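Local coordinates for protein geranylgeranyl pyrophosphate synthetase (Pyrococcus horikoshii, PDB 1WY0) that probably catalyses chain elongation of isoprenoid diphosphates to geranylgeranyl diphosphate, as an all-helical member of the polyprenyl synthetase family, at residues Phe52-Thr56 with Ala68-Ala72. Residues are numbered along the deposited sequence; the frame is centred on the assembly and turned at random.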
# COMPACT_ATOMS: atom_id res chain seq x y z
N PHE A 52 14.95 -14.49 -7.53
CA PHE A 52 16.11 -15.24 -8.01
C PHE A 52 17.34 -14.35 -7.97
O PHE A 52 18.43 -14.79 -7.61
CB PHE A 52 15.89 -15.73 -9.44
CG PHE A 52 17.02 -16.58 -9.97
CD1 PHE A 52 17.23 -17.86 -9.49
CD2 PHE A 52 17.88 -16.08 -10.95
CE1 PHE A 52 18.28 -18.64 -9.97
CE2 PHE A 52 18.93 -16.85 -11.43
CZ PHE A 52 19.13 -18.14 -10.94
N VAL A 53 17.18 -13.09 -8.34
CA VAL A 53 18.30 -12.16 -8.34
C VAL A 53 18.76 -11.94 -6.91
O VAL A 53 19.95 -11.76 -6.65
CB VAL A 53 17.90 -10.83 -8.99
CG1 VAL A 53 19.00 -9.79 -8.80
CG2 VAL A 53 17.65 -11.07 -10.46
N VAL A 54 17.82 -11.98 -5.97
CA VAL A 54 18.16 -11.79 -4.57
C VAL A 54 19.07 -12.93 -4.10
O VAL A 54 20.23 -12.70 -3.75
CB VAL A 54 16.89 -11.77 -3.68
CG1 VAL A 54 17.29 -11.61 -2.23
CG2 VAL A 54 15.97 -10.62 -4.11
N LEU A 55 18.54 -14.14 -4.08
CA LEU A 55 19.28 -15.32 -3.64
C LEU A 55 20.57 -15.53 -4.44
O LEU A 55 21.59 -15.91 -3.88
CB LEU A 55 18.41 -16.57 -3.73
CG LEU A 55 17.07 -16.48 -2.98
CD1 LEU A 55 16.30 -17.78 -3.12
CD2 LEU A 55 17.33 -16.16 -1.52
N THR A 56 20.51 -15.29 -5.74
CA THR A 56 21.69 -15.46 -6.58
C THR A 56 22.73 -14.39 -6.28
O THR A 56 23.93 -14.65 -6.37
CB THR A 56 21.35 -15.40 -8.09
OG1 THR A 56 20.38 -16.40 -8.40
CG2 THR A 56 22.59 -15.65 -8.93
N ALA A 68 18.52 -15.21 2.68
CA ALA A 68 17.89 -14.12 1.93
C ALA A 68 16.53 -14.53 1.35
O ALA A 68 16.05 -13.98 0.37
CB ALA A 68 18.83 -13.72 0.80
N ILE A 69 15.90 -15.53 1.99
CA ILE A 69 14.63 -16.04 1.44
C ILE A 69 13.45 -15.09 1.73
O ILE A 69 12.70 -14.68 0.85
CB ILE A 69 14.35 -17.41 2.06
CG1 ILE A 69 15.35 -18.45 1.55
CG2 ILE A 69 12.95 -17.89 1.63
CD1 ILE A 69 15.29 -18.61 0.02
N TYR A 70 13.23 -14.71 2.98
CA TYR A 70 12.12 -13.81 3.27
C TYR A 70 12.30 -12.43 2.65
O TYR A 70 11.32 -11.80 2.24
CB TYR A 70 11.89 -13.69 4.78
CG TYR A 70 11.01 -14.78 5.33
CD1 TYR A 70 11.55 -15.93 5.90
CD2 TYR A 70 9.62 -14.67 5.27
CE1 TYR A 70 10.74 -16.93 6.41
CE2 TYR A 70 8.80 -15.67 5.78
CZ TYR A 70 9.36 -16.80 6.35
OH TYR A 70 8.55 -17.78 6.86
N PRO A 71 13.54 -11.92 2.59
CA PRO A 71 13.74 -10.60 1.98
C PRO A 71 13.46 -10.68 0.48
O PRO A 71 13.05 -9.69 -0.14
CB PRO A 71 15.20 -10.31 2.29
CG PRO A 71 15.36 -10.92 3.63
CD PRO A 71 14.68 -12.26 3.46
N ALA A 72 13.71 -11.85 -0.11
CA ALA A 72 13.47 -12.05 -1.53
C ALA A 72 11.96 -12.15 -1.71
O ALA A 72 11.40 -11.68 -2.70
CB ALA A 72 14.13 -13.33 -2.01
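Helices can pack closely where small residues on one receive branched aliphatic side chains from the other, and the meeting of helix 49-57 with the first turn of helix 69-90, successive helices of the all-alpha isoprenoid synthase fold, is a compact example. Along 52-56, F52 points away from the partner and packs on R10 and I11 of helix 3-25; F52 O accepts hydrogen bonds from T56 N (2.8 Å) and T56 OG1 (2.6 Å), so the threonine hydroxyl donates within its own helix. V53 packs on helices 167-193 and 325-336. V54 directs its side chain at the partner: its CB lies 3.6 Å from A72 CB, and its CG1 lies 4.0 Å from A68 CB. The CA atoms of V54 and A72 are just 5.6 Å apart, a closeness that the small alanine permits. L55 leaves its backbone sideways yet reaches across with both methyls, CD1 meeting I69 CD1 at 3.4 Å, while CD2 sits 3.7 Å from A68 CB and 3.2 Å from A68 O. That carbonyl, at the N-cap residue, accepts A72 N (3.2 Å). The two alanines, four residues apart, thus form a shallow face for V54 and L55. All five touching residues are buried and their side-chain contacts are apolar, so cohesion here rests mainly on van der Waals packing and exclusion of water, with an L55 methyl also resting against the A68 carbonyl.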